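Side-chain contacts in exoribonuclease II, mitochondrial (Candida glabrata, PDB 6F3H), which degrades RNA from the 3' end as the exoribonuclease component of the mitochondrial RNA degradosome, with a magnesium ion bound in its active site: residues A[397-402]-A[479-484]; A[408-413]-A[606-611]; A[420-425]-A[549-554]. The protein carries 1 engineered substitution. All coordinates share one frame; numbering follows the deposited sequence.

How the contacts relate
All three contacts lie in the RNB domain. The first segments come in the order 397-402, 408-413 and 420-425 along the chain, and their partners follow as 479-484 (contact 1), 549-554 (contact 3) and 606-611 (contact 2). Centres of contacts 1 and 2 are about 10 Å apart, and both touch the same magnesium ion. Contact 3 is centred about 12 Å from contact 2 and about 19 Å from contact 1. Strands 410-416 and 421-429 are antiparallel neighbours in one mixed sheet; helix 603-625 packs on 410-416, and helix 543-567 on both. Leu552 meets Ile412, Leu607 and Phe611, and Ser413 pairs with His425, so one hydrophobic layer runs from the metal-binding strand to contact 3.

Contact 1 (A[397-402]-A[479-484]); sequences VFCIDS and ADLGKH. With MG (magnesium ion), chain E; nucleotides of chain C.
Cys399 and Leu481 each point the bond to CB at the opposing loop where two loops of the RNB domain meet beside the magnesium site of this RNase II-type exoribonuclease. Cys399 SG lies nearest Leu481 CB, at 3.9 Å, with Leu481 CD1 only slightly farther at 4.2 Å, so the sulfur lies alongside the leucine from CB to one methyl. With SG anti to its own carbonyl carbon (chi1 -63°), the thiol also comes over the Leu481-Gly482 peptide, 4.0 Å from Gly482 N. The CA of Gly482 is the one closest to that of Cys399, at 6.1 Å. Only 105 Å² is buried, and no hydrogen bond joins the segments.

Ile408 bridges the loops: its backbone pairs with Leu481 and its N donates to Asp480 OD1, and its side chain packs on Cys399 and Asp401. Beyond Leu481, Ala429 of strand 421-429 continues the packing.

Two residues after Cys399, Asp401 also points its CB toward 479-484, but its carboxylate serves the metal and the RNA and does not touch that segment. Ile400, between them, packs against helix 527-534. Both Asp401 oxygens ligate the magnesium ion, which Asp410 also binds. The 2'-hydroxyl of nucleotide A5 of chain C approaches the carboxylate, but that very short bond is doubtful in detail at 2.7 Å resolution. The modelled chelate places Asp401 OD1 at 1.8 Å and Asp401 OD2 at 2.2 Å from the magnesium ion, with two waters, each at 2.0 Å, also bound to the ion.

Contact 2 (A[408-413]-A[606-611]); sequences INDGIS and LLVSEF. Engineered in segment 408-413: Asn409 (natural residue Asp). With MG (magnesium ion), chain E; nucleotides of chain C.
Leu607 and Ile412 make the main apolar contact between helix 606-611 and strand 410-413, whose axes run nearly perpendicular (97°) and approach to 10.2 Å. Leu607 opens the interface: its CG is anti to the backbone N (chi1 -171°), which carries CD2 to within 3.6 Å of Ile412 CD1, the two side chains meeting at a slant. Next, Val608 turns CG1 to the carboxylate of Asp410, 4.0 Å from Asp410 OD2, and the same methyl borders the ribose of nucleotide U4 of chain C. Ser609 belongs to the RNA side of the helix, where its CA lies 3.4 Å from O2' of U4 of chain C. Glu610 faces helix 543-567 and forms a salt bridge with Arg563. Phe611, one turn after Leu607, presents its ring obliquely, with CD2 4.5 Å from Ile412 CD1, so that the one methyl meets both Leu607 and Phe611 on its helix-facing side.

Across from the helix, Asp410 OD1 binds the magnesium ion at 2.3 Å. The engineered Asn409 donates from its backbone N to OP1 of nucleotide C6 of chain C at 2.9 Å, and a weak bond from ND2 reaches the same oxygen. Asp410 OD2 stays near the magnesium ion at 2.8 Å without counting as a bond, and Val608 CG1 lies beside it. Segment 606-611 thus supplies apolar walls (Leu607, Val608, Phe611) and borders U4 of chain C, while Asp410 carries the metal bond.

Contact 3 (A[420-425]-A[549-554]); sequences VRSRIH and LELLHT
Ser422 and Leu551 stand opposite each other with their CA atoms 8.9 Å apart, and Ile424 and Leu552 repeat the spacing at 9.1 Å, so strand 421-425 and helix 549-554 keep a nearly even separation over these two pairs. This is a helix packed against a mixed beta sheet of the RNB domain, with strand 421-429 set between strands 410-416 and 488-499. Inside the helical segment the backbone is regular, as the bond from His553 N to Leu549 O (2.8 Å) shows.

Alternate strand residues, Ser422 and Ile424, carry the contact, while adjacent residues of the helix, Leu551 and Leu552, answer them. Leu551 points its CB toward the strand and places CG anti to the backbone N (chi1 -168°), which turns a methyl to the hydroxyl: Ser422 OG to Leu551 CD2 is 4.3 Å, a loose approach of a polar atom to an apolar one.

The arginines that alternate with them, Arg421 and Arg423, serve other partners: both form salt bridges with Glu496, and Arg423 forms another with Glu415. On the helix side, Leu552 packs further on Leu607 and Phe611 of helix 603-625, and Leu551 on Ile414 of the neighbouring strand.

The contact buries 98 Å² and stays clear of the active site, with the Leu552 side chain about 13 Å from the magnesium ion. Neither Ile424 nor Leu552 aims its CB straight across the gap; the outer carbons close it. Ile424 bends its terminal methyl (chi2 -68°), and Ile424 CD1 comes to rest 4.2 Å from Leu552 CD2.

Contact 1 (A[397-402]-A[479-484])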
loop_
_atom_site.group_PDB
_atom_site.type_symbol
_atom_site.label_atom_id
_atom_site.label_comp_id
_atom_site.label_asym_id
_atom_site.label_seq_id
_atom_site.Cartn_x
_atom_site.Cartn_y
_atom_site.Cartn_z
ATOM N N VAL A 397 -8.785 -8.682 30.321
ATOM C CA VAL A 397 -8.352 -8.020 29.098
ATOM C C VAL A 397 -9.172 -8.539 27.938
ATOM O O VAL A 397 -9.111 -9.732 27.623
ATOM C CB VAL A 397 -6.878 -8.302 28.816
ATOM C CG1 VAL A 397 -6.438 -7.505 27.649
ATOM C CG2 VAL A 397 -6.092 -7.953 30.046
ATOM N N PHE A 398 -9.835 -7.632 27.229
ATOM C CA PHE A 398 -10.692 -7.982 26.111
ATOM C C PHE A 398 -9.962 -7.849 24.771
ATOM O O PHE A 398 -9.609 -6.740 24.356
ATOM C CB PHE A 398 -11.927 -7.090 26.125
ATOM C CG PHE A 398 -12.713 -7.130 27.409
ATOM C CD1 PHE A 398 -13.502 -8.230 27.722
ATOM C CD2 PHE A 398 -12.721 -6.038 28.270
ATOM C CE1 PHE A 398 -14.258 -8.246 28.887
ATOM C CE2 PHE A 398 -13.477 -6.047 29.435
ATOM C CZ PHE A 398 -14.244 -7.147 29.743
ATOM N N CYS A 399 -9.791 -8.974 24.069
ATOM C CA CYS A 399 -9.188 -9.034 22.734
ATOM C C CYS A 399 -10.281 -9.330 21.718
ATOM O O CYS A 399 -10.599 -10.490 21.438
ATOM C CB CYS A 399 -8.093 -10.087 22.686
ATOM S SG CYS A 399 -6.709 -9.731 23.791
ATOM N N ILE A 400 -10.844 -8.264 21.157
ATOM C CA ILE A 400 -12.010 -8.355 20.280
ATOM C C ILE A 400 -11.498 -8.460 18.852
ATOM O O ILE A 400 -11.222 -7.451 18.203
ATOM C CB ILE A 400 -12.923 -7.159 20.455
ATOM C CG1 ILE A 400 -13.091 -6.900 21.936
ATOM C CG2 ILE A 400 -14.237 -7.413 19.751
ATOM C CD1 ILE A 400 -14.015 -5.808 22.210
ATOM N N ASP A 401 -11.375 -9.689 18.354
ATOM C CA ASP A 401 -10.913 -9.955 17.005
ATOM C C ASP A 401 -11.972 -10.865 16.362
ATOM O O ASP A 401 -12.965 -11.222 16.995
ATOM C CB ASP A 401 -9.483 -10.518 17.062
ATOM C CG ASP A 401 -8.420 -9.466 17.063
ATOM O OD1 ASP A 401 -8.688 -8.332 16.551
ATOM O OD2 ASP A 401 -7.287 -9.733 17.571
ATOM N N SER A 402 -11.785 -11.170 15.082
ATOM C CA SER A 402 -12.631 -12.138 14.397
ATOM C C SER A 402 -12.230 -13.570 14.735
ATOM O O SER A 402 -11.175 -13.838 15.317
ATOM C CB SER A 402 -12.559 -11.964 12.878
ATOM O OG SER A 402 -13.278 -10.838 12.414
ATOM N N ALA A 479 4.402 -13.778 21.288
ATOM C CA ALA A 479 4.023 -12.400 21.543
ATOM C C ALA A 479 2.519 -12.175 21.511
ATOM O O ALA A 479 2.054 -11.166 22.055
ATOM C CB ALA A 479 4.712 -11.503 20.508
ATOM N N ASP A 480 1.762 -13.119 20.957
ATOM C CA ASP A 480 0.327 -12.960 20.769
ATOM C C ASP A 480 -0.406 -12.792 22.088
ATOM O O ASP A 480 -0.138 -13.499 23.070
ATOM C CB ASP A 480 -0.245 -14.175 20.032
ATOM C CG ASP A 480 -0.560 -13.890 18.582
ATOM O OD1 ASP A 480 -1.103 -12.803 18.312
ATOM O OD2 ASP A 480 -0.285 -14.743 17.711
ATOM N N LEU A 481 -1.364 -11.871 22.090
ATOM C CA LEU A 481 -2.271 -11.779 23.217
ATOM C C LEU A 481 -3.356 -12.838 23.100
ATOM O O LEU A 481 -3.430 -13.605 22.135
ATOM C CB LEU A 481 -2.918 -10.405 23.298
ATOM C CG LEU A 481 -2.042 -9.175 23.435
ATOM C CD1 LEU A 481 -2.815 -8.121 24.182
ATOM C CD2 LEU A 481 -0.751 -9.477 24.157
ATOM N N GLY A 482 -4.239 -12.850 24.086
ATOM C CA GLY A 482 -5.432 -13.649 23.987
ATOM C C GLY A 482 -5.312 -15.072 24.465
ATOM O O GLY A 482 -6.299 -15.809 24.386
ATOM N N LYS A 483 -4.155 -15.483 24.970
ATOM C CA LYS A 483 -3.966 -16.837 25.479
ATOM C C LYS A 483 -4.290 -16.878 26.983
ATOM O O LYS A 483 -3.524 -16.371 27.816
ATOM C CB LYS A 483 -2.555 -17.304 25.122
ATOM C CG LYS A 483 -2.302 -17.183 23.605
ATOM C CD LYS A 483 -1.030 -17.871 23.098
ATOM C CE LYS A 483 -0.902 -17.713 21.569
ATOM N NZ LYS A 483 -0.098 -18.794 20.908
ATOM N N HIS A 484 -5.453 -17.466 27.317
ATOM C CA HIS A 484 -6.034 -17.436 28.669
ATOM C C HIS A 484 -5.108 -18.059 29.697
ATOM O O HIS A 484 -4.558 -19.143 29.473
ATOM C CB HIS A 484 -7.398 -18.162 28.685
ATOM C CG HIS A 484 -8.247 -17.911 29.920
ATOM N ND1 HIS A 484 -8.385 -16.666 30.507
ATOM C CD2 HIS A 484 -9.055 -18.741 30.632
ATOM C CE1 HIS A 484 -9.206 -16.748 31.539
ATOM N NE2 HIS A 484 -9.630 -17.997 31.635
HETATM MG MG MG E . -7.706 -7.595 17.851
ATOM P P A C 5 -5.907 -1.015 14.515
ATOM O OP1 A C 5 -5.013 -0.993 15.694
ATOM O OP2 A C 5 -5.341 -0.694 13.173
ATOM O "O5'" A C 5 -6.509 -2.473 14.430
ATOM C "C5'" A C 5 -7.195 -3.002 15.546
ATOM C "C4'" A C 5 -8.024 -4.202 15.190
ATOM O "O4'" A C 5 -9.067 -3.828 14.259
ATOM C "C3'" A C 5 -7.300 -5.343 14.498
ATOM O "O3'" A C 5 -6.624 -6.176 15.413
ATOM C "C2'" A C 5 -8.435 -6.050 13.787
ATOM O "O2'" A C 5 -9.192 -6.820 14.709
ATOM C "C1'" A C 5 -9.273 -4.862 13.335
ATOM N N9 A C 5 -8.789 -4.386 12.049
ATOM C C8 A C 5 -7.878 -3.398 11.769
ATOM N N7 A C 5 -7.629 -3.258 10.492
ATOM C C5 A C 5 -8.423 -4.240 9.929
ATOM C C6 A C 5 -8.633 -4.620 8.604
ATOM N N6 A C 5 -8.023 -4.030 7.568
ATOM N N1 A C 5 -9.501 -5.642 8.400
ATOM C C2 A C 5 -10.107 -6.228 9.448
ATOM N N3 A C 5 -10.000 -5.960 10.748
ATOM C C4 A C 5 -9.132 -4.949 10.886
ATOM P P C C 6 -5.119 -6.597 15.137
ATOM O OP1 C C 6 -4.670 -7.397 16.284
ATOM O OP2 C C 6 -4.364 -5.417 14.684
ATOM O "O5'" C C 6 -5.261 -7.652 13.975
ATOM C "C5'" C C 6 -6.161 -8.738 14.128
ATOM C "C4'" C C 6 -6.370 -9.490 12.834
ATOM O "O4'" C C 6 -7.146 -8.707 11.888
ATOM C "C3'" C C 6 -5.135 -9.849 12.040
ATOM O "O3'" C C 6 -4.398 -10.920 12.589
ATOM C "C2'" C C 6 -5.746 -10.191 10.706
ATOM O "O2'" C C 6 -6.444 -11.408 10.841
ATOM C "C1'" C C 6 -6.795 -9.088 10.580
ATOM N N1 C C 6 -6.283 -7.920 9.809
ATOM C C2 C C 6 -6.363 -7.973 8.396
ATOM O O2 C C 6 -6.874 -8.952 7.851
ATOM N N3 C C 6 -5.915 -6.988 7.593
ATOM C C4 C C 6 -5.369 -5.938 8.164
ATOM N N4 C C 6 -4.948 -4.979 7.332
ATOM C C5 C C 6 -5.262 -5.835 9.593
ATOM C C6 C C 6 -5.710 -6.827 10.372
HETATM O O HOH W 1 -8.642 -6.022 18.565
HETATM O O HOH W 2 -6.682 -7.659 19.542
#

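Contact 2 (A[408-413]-A[606-611])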
loop_
_atom_site.group_PDB
_atom_site.type_symbol
_atom_site.label_atom_id
_atom_site.label_comp_id
_atom_site.label_asym_id
_atom_site.label_seq_id
_atom_site.Cartn_x
_atom_site.Cartn_y
_atom_site.Cartn_z
ATOM N N ILE A 408 -2.927 -11.233 17.256
ATOM C CA ILE A 408 -3.692 -10.487 18.242
ATOM C C ILE A 408 -2.739 -9.461 18.830
ATOM O O ILE A 408 -1.872 -9.821 19.628
ATOM C CB ILE A 408 -4.267 -11.410 19.323
ATOM C CG1 ILE A 408 -4.651 -12.754 18.711
ATOM C CG2 ILE A 408 -5.478 -10.789 19.987
ATOM C CD1 ILE A 408 -5.686 -12.655 17.590
ATOM N N ASN A 409 -2.917 -8.181 18.460
ATOM C CA ASN A 409 -2.011 -7.105 18.837
ATOM C C ASN A 409 -2.533 -6.270 19.996
ATOM O O ASN A 409 -1.754 -5.545 20.623
ATOM C CB ASN A 409 -1.797 -6.117 17.654
ATOM C CG ASN A 409 -0.890 -6.643 16.544
ATOM O OD1 ASN A 409 0.337 -6.644 16.669
ATOM N ND2 ASN A 409 -1.489 -7.017 15.427
ATOM N N ASP A 410 -3.816 -6.395 20.329
ATOM C CA ASP A 410 -4.545 -5.426 21.139
ATOM C C ASP A 410 -5.441 -6.072 22.193
ATOM O O ASP A 410 -6.093 -7.082 21.931
ATOM C CB ASP A 410 -5.426 -4.595 20.203
ATOM C CG ASP A 410 -6.421 -5.467 19.401
ATOM O OD1 ASP A 410 -6.107 -6.652 19.150
ATOM O OD2 ASP A 410 -7.468 -4.980 18.924
ATOM N N GLY A 411 -5.519 -5.444 23.362
ATOM C CA GLY A 411 -6.545 -5.765 24.343
ATOM C C GLY A 411 -6.959 -4.510 25.083
ATOM O O GLY A 411 -6.193 -3.554 25.184
ATOM N N ILE A 412 -8.178 -4.523 25.618
ATOM C CA ILE A 412 -8.723 -3.391 26.363
ATOM C C ILE A 412 -9.108 -3.810 27.776
ATOM O O ILE A 412 -9.694 -4.880 27.987
ATOM C CB ILE A 412 -9.958 -2.801 25.661
ATOM C CG1 ILE A 412 -9.737 -2.760 24.161
ATOM C CG2 ILE A 412 -10.265 -1.430 26.185
ATOM C CD1 ILE A 412 -10.934 -2.262 23.432
ATOM N N SER A 413 -8.848 -2.922 28.734
ATOM C CA SER A 413 -9.217 -3.128 30.123
ATOM C C SER A 413 -9.728 -1.813 30.671
ATOM O O SER A 413 -9.175 -0.754 30.361
ATOM C CB SER A 413 -8.030 -3.629 30.933
ATOM O OG SER A 413 -7.613 -4.901 30.458
ATOM N N LEU A 606 -17.021 -0.250 16.454
ATOM C CA LEU A 606 -16.982 1.123 16.919
ATOM C C LEU A 606 -16.191 1.213 18.204
ATOM O O LEU A 606 -15.356 2.108 18.382
ATOM C CB LEU A 606 -18.400 1.619 17.162
ATOM C CG LEU A 606 -18.478 2.831 18.094
ATOM C CD1 LEU A 606 -17.797 4.083 17.516
ATOM C CD2 LEU A 606 -19.905 3.096 18.488
ATOM N N LEU A 607 -16.433 0.275 19.106
ATOM C CA LEU A 607 -15.748 0.271 20.384
ATOM C C LEU A 607 -14.253 0.185 20.173
ATOM O O LEU A 607 -13.505 1.099 20.534
ATOM C CB LEU A 607 -16.241 -0.926 21.189
ATOM C CG LEU A 607 -15.897 -1.158 22.651
ATOM C CD1 LEU A 607 -16.760 -2.269 23.124
ATOM C CD2 LEU A 607 -14.430 -1.525 22.840
ATOM N N VAL A 608 -13.820 -0.877 19.494
ATOM C CA VAL A 608 -12.395 -1.119 19.329
ATOM C C VAL A 608 -11.754 0.032 18.590
ATOM O O VAL A 608 -10.773 0.614 19.057
ATOM C CB VAL A 608 -12.158 -2.443 18.588
ATOM C CG1 VAL A 608 -10.681 -2.717 18.513
ATOM C CG2 VAL A 608 -12.853 -3.559 19.290
ATOM N N SER A 609 -12.354 0.434 17.475
ATOM C CA SER A 609 -11.715 1.428 16.632
ATOM C C SER A 609 -11.476 2.717 17.407
ATOM O O SER A 609 -10.350 3.226 17.455
ATOM C CB SER A 609 -12.565 1.659 15.383
ATOM O OG SER A 609 -13.644 2.533 15.628
ATOM N N GLU A 610 -12.484 3.179 18.142
ATOM C CA GLU A 610 -12.353 4.473 18.794
ATOM C C GLU A 610 -11.178 4.522 19.733
ATOM O O GLU A 610 -10.558 5.581 19.920
ATOM C CB GLU A 610 -13.622 4.821 19.533
ATOM C CG GLU A 610 -14.557 5.489 18.596
ATOM C CD GLU A 610 -13.849 6.590 17.789
ATOM O OE1 GLU A 610 -13.006 7.359 18.339
ATOM O OE2 GLU A 610 -14.097 6.643 16.568
ATOM N N PHE A 611 -10.865 3.396 20.334
ATOM C CA PHE A 611 -9.803 3.376 21.317
ATOM C C PHE A 611 -8.429 3.344 20.670
ATOM O O PHE A 611 -7.509 4.011 21.146
ATOM C CB PHE A 611 -10.055 2.198 22.247
ATOM C CG PHE A 611 -11.169 2.461 23.228
ATOM C CD1 PHE A 611 -10.986 3.337 24.293
ATOM C CD2 PHE A 611 -12.425 1.930 23.026
ATOM C CE1 PHE A 611 -12.012 3.614 25.171
ATOM C CE2 PHE A 611 -13.462 2.212 23.901
ATOM C CZ PHE A 611 -13.256 3.048 24.977
HETATM MG MG MG E . -7.706 -7.595 17.851
ATOM P P C C 6 -5.119 -6.597 15.137
ATOM O OP1 C C 6 -4.670 -7.397 16.284
ATOM O OP2 C C 6 -4.364 -5.417 14.684
ATOM O "O5'" C C 6 -5.261 -7.652 13.975
ATOM C "C5'" C C 6 -6.161 -8.738 14.128
ATOM C "C4'" C C 6 -6.370 -9.490 12.834
ATOM O "O4'" C C 6 -7.146 -8.707 11.888
ATOM C "C3'" C C 6 -5.135 -9.849 12.040
ATOM O "O3'" C C 6 -4.398 -10.920 12.589
ATOM C "C2'" C C 6 -5.746 -10.191 10.706
ATOM O "O2'" C C 6 -6.444 -11.408 10.841
ATOM C "C1'" C C 6 -6.795 -9.088 10.580
ATOM N N1 C C 6 -6.283 -7.920 9.809
ATOM C C2 C C 6 -6.363 -7.973 8.396
ATOM O O2 C C 6 -6.874 -8.952 7.851
ATOM N N3 C C 6 -5.915 -6.988 7.593
ATOM C C4 C C 6 -5.369 -5.938 8.164
ATOM N N4 C C 6 -4.948 -4.979 7.332
ATOM C C5 C C 6 -5.262 -5.835 9.593
ATOM C C6 C C 6 -5.710 -6.827 10.372
ATOM P P U C 4 -6.313 3.239 11.489
ATOM O OP1 U C 4 -5.213 3.512 12.434
ATOM O OP2 U C 4 -6.021 2.668 10.161
ATOM O "O5'" U C 4 -7.247 2.216 12.219
ATOM C "C5'" U C 4 -7.913 2.612 13.390
ATOM C "C4'" U C 4 -8.772 1.496 13.844
ATOM O "O4'" U C 4 -9.904 1.377 12.949
ATOM C "C3'" U C 4 -8.115 0.142 13.760
ATOM O "O3'" U C 4 -7.196 -0.109 14.801
ATOM C "C2'" U C 4 -9.313 -0.788 13.714
ATOM O "O2'" U C 4 -9.894 -0.926 15.000
ATOM C "C1'" U C 4 -10.272 0.018 12.833
ATOM N N1 U C 4 -10.173 -0.393 11.414
ATOM C C2 U C 4 -11.007 -1.422 11.030
ATOM O O2 U C 4 -11.798 -1.951 11.788
ATOM N N3 U C 4 -10.900 -1.802 9.724
ATOM C C4 U C 4 -10.044 -1.265 8.790
ATOM O O4 U C 4 -10.076 -1.727 7.645
ATOM C C5 U C 4 -9.197 -0.204 9.262
ATOM C C6 U C 4 -9.286 0.187 10.529
ATOM P P A C 5 -5.907 -1.015 14.515
ATOM O OP1 A C 5 -5.013 -0.993 15.694
ATOM O OP2 A C 5 -5.341 -0.694 13.173
ATOM O "O5'" A C 5 -6.509 -2.473 14.430
ATOM C "C5'" A C 5 -7.195 -3.002 15.546
ATOM C "C4'" A C 5 -8.024 -4.202 15.190
ATOM O "O4'" A C 5 -9.067 -3.828 14.259
ATOM C "C3'" A C 5 -7.300 -5.343 14.498
ATOM O "O3'" A C 5 -6.624 -6.176 15.413
ATOM C "C2'" A C 5 -8.435 -6.050 13.787
ATOM O "O2'" A C 5 -9.192 -6.820 14.709
ATOM C "C1'" A C 5 -9.273 -4.862 13.335
ATOM N N9 A C 5 -8.789 -4.386 12.049
ATOM C C8 A C 5 -7.878 -3.398 11.769
ATOM N N7 A C 5 -7.629 -3.258 10.492
ATOM C C5 A C 5 -8.423 -4.240 9.929
ATOM C C6 A C 5 -8.633 -4.620 8.604
ATOM N N6 A C 5 -8.023 -4.030 7.568
ATOM N N1 A C 5 -9.501 -5.642 8.400
ATOM C C2 A C 5 -10.107 -6.228 9.448
ATOM N N3 A C 5 -10.000 -5.960 10.748
ATOM C C4 A C 5 -9.132 -4.949 10.886
HETATM O O HOH W 1 -8.642 -6.022 18.565
HETATM O O HOH W 2 -6.682 -7.659 19.542
#

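Contact 3 (A[420-425]-A[549-554])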
loop_
_atom_site.group_PDB
_atom_site.type_symbol
_atom_site.label_atom_id
_atom_site.label_comp_id
_atom_site.label_asym_id
_atom_site.label_seq_id
_atom_site.Cartn_x
_atom_site.Cartn_y
_atom_site.Cartn_z
ATOM N N VAL A 420 -18.184 9.262 37.597
ATOM C CA VAL A 420 -17.672 10.299 36.716
ATOM C C VAL A 420 -16.427 9.847 35.937
ATOM O O VAL A 420 -16.184 10.318 34.819
ATOM C CB VAL A 420 -17.382 11.541 37.566
ATOM C CG1 VAL A 420 -16.498 11.142 38.727
ATOM C CG2 VAL A 420 -16.724 12.641 36.722
ATOM N N ARG A 421 -15.613 8.963 36.515
ATOM C CA ARG A 421 -14.275 8.678 36.018
ATOM C C ARG A 421 -14.012 7.186 35.817
ATOM O O ARG A 421 -14.347 6.361 36.678
ATOM C CB ARG A 421 -13.275 9.254 36.986
ATOM C CG ARG A 421 -11.893 8.900 36.699
ATOM C CD ARG A 421 -11.014 9.665 37.632
ATOM N NE ARG A 421 -11.186 11.115 37.469
ATOM C CZ ARG A 421 -10.291 11.951 36.933
ATOM N NH1 ARG A 421 -9.140 11.501 36.442
ATOM N NH2 ARG A 421 -10.563 13.252 36.865
ATOM N N SER A 422 -13.376 6.848 34.684
ATOM C CA SER A 422 -12.971 5.484 34.371
ATOM C C SER A 422 -11.496 5.480 33.995
ATOM O O SER A 422 -10.989 6.436 33.402
ATOM C CB SER A 422 -13.775 4.896 33.206
ATOM O OG SER A 422 -15.123 5.334 33.198
ATOM N N ARG A 423 -10.808 4.397 34.324
ATOM C CA ARG A 423 -9.422 4.250 33.916
ATOM C C ARG A 423 -9.320 3.154 32.874
ATOM O O ARG A 423 -9.933 2.087 33.009
ATOM C CB ARG A 423 -8.489 3.911 35.070
ATOM C CG ARG A 423 -7.082 3.610 34.563
ATOM C CD ARG A 423 -6.088 3.307 35.654
ATOM N NE ARG A 423 -6.208 4.218 36.784
ATOM C CZ ARG A 423 -6.343 3.820 38.044
ATOM N NH1 ARG A 423 -6.368 2.527 38.327
ATOM N NH2 ARG A 423 -6.450 4.711 39.018
ATOM N N ILE A 424 -8.543 3.433 31.833
ATOM C CA ILE A 424 -8.451 2.576 30.669
ATOM C C ILE A 424 -7.034 2.093 30.462
ATOM O O ILE A 424 -6.074 2.857 30.600
ATOM C CB ILE A 424 -8.947 3.309 29.429
ATOM C CG1 ILE A 424 -10.227 4.031 29.818
ATOM C CG2 ILE A 424 -9.109 2.326 28.335
ATOM C CD1 ILE A 424 -11.374 3.088 30.124
ATOM N N HIS A 425 -6.922 0.826 30.092
ATOM C CA HIS A 425 -5.649 0.191 29.826
ATOM C C HIS A 425 -5.706 -0.478 28.478
ATOM O O HIS A 425 -6.580 -1.314 28.233
ATOM C CB HIS A 425 -5.319 -0.828 30.890
ATOM C CG HIS A 425 -5.211 -0.238 32.255
ATOM N ND1 HIS A 425 -4.037 0.296 32.742
ATOM C CD2 HIS A 425 -6.131 -0.096 33.235
ATOM C CE1 HIS A 425 -4.238 0.729 33.972
ATOM N NE2 HIS A 425 -5.499 0.501 34.295
ATOM N N LEU A 549 -17.952 -3.870 29.208
ATOM C CA LEU A 549 -18.195 -3.644 27.792
ATOM C C LEU A 549 -19.206 -2.530 27.554
ATOM O O LEU A 549 -18.984 -1.660 26.707
ATOM C CB LEU A 549 -18.669 -4.942 27.158
ATOM C CG LEU A 549 -17.669 -6.094 27.263
ATOM C CD1 LEU A 549 -18.268 -7.347 26.698
ATOM C CD2 LEU A 549 -16.435 -5.768 26.479
ATOM N N GLU A 550 -20.349 -2.559 28.250
ATOM C CA GLU A 550 -21.325 -1.501 28.011
ATOM C C GLU A 550 -20.719 -0.161 28.340
ATOM O O GLU A 550 -20.948 0.835 27.644
ATOM C CB GLU A 550 -22.597 -1.723 28.817
ATOM C CG GLU A 550 -23.115 -3.133 28.736
ATOM C CD GLU A 550 -24.341 -3.349 29.589
ATOM O OE1 GLU A 550 -24.732 -2.402 30.321
ATOM O OE2 GLU A 550 -24.917 -4.461 29.513
ATOM N N LEU A 551 -19.907 -0.136 29.381
ATOM C CA LEU A 551 -19.240 1.091 29.742
ATOM C C LEU A 551 -18.290 1.515 28.646
ATOM O O LEU A 551 -18.264 2.686 28.261
ATOM C CB LEU A 551 -18.509 0.896 31.057
ATOM C CG LEU A 551 -18.003 2.183 31.677
ATOM C CD1 LEU A 551 -19.003 3.336 31.532
ATOM C CD2 LEU A 551 -17.727 1.855 33.116
ATOM N N LEU A 552 -17.519 0.569 28.116
ATOM C CA LEU A 552 -16.583 0.891 27.042
ATOM C C LEU A 552 -17.310 1.379 25.805
ATOM O O LEU A 552 -16.880 2.341 25.163
ATOM C CB LEU A 552 -15.739 -0.330 26.696
ATOM C CG LEU A 552 -14.605 -0.653 27.662
ATOM C CD1 LEU A 552 -13.970 -1.985 27.348
ATOM C CD2 LEU A 552 -13.550 0.452 27.624
ATOM N N HIS A 553 -18.408 0.720 25.448
ATOM C CA HIS A 553 -19.147 1.134 24.268
ATOM C C HIS A 553 -19.716 2.535 24.434
ATOM O O HIS A 553 -19.670 3.348 23.502
ATOM C CB HIS A 553 -20.249 0.123 23.969
ATOM C CG HIS A 553 -21.186 0.552 22.886
ATOM N ND1 HIS A 553 -22.445 1.045 23.143
ATOM C CD2 HIS A 553 -21.037 0.575 21.539
ATOM C CE1 HIS A 553 -23.039 1.336 22.002
ATOM N NE2 HIS A 553 -22.203 1.070 21.012
ATOM N N THR A 554 -20.258 2.842 25.609
ATOM C CA THR A 554 -20.808 4.176 25.811
ATOM C C THR A 554 -19.710 5.237 25.808
ATOM O O THR A 554 -19.946 6.379 25.396
ATOM C CB THR A 554 -21.603 4.197 27.103
ATOM O OG1 THR A 554 -20.799 3.594 28.112
ATOM C CG2 THR A 554 -22.887 3.361 26.944
#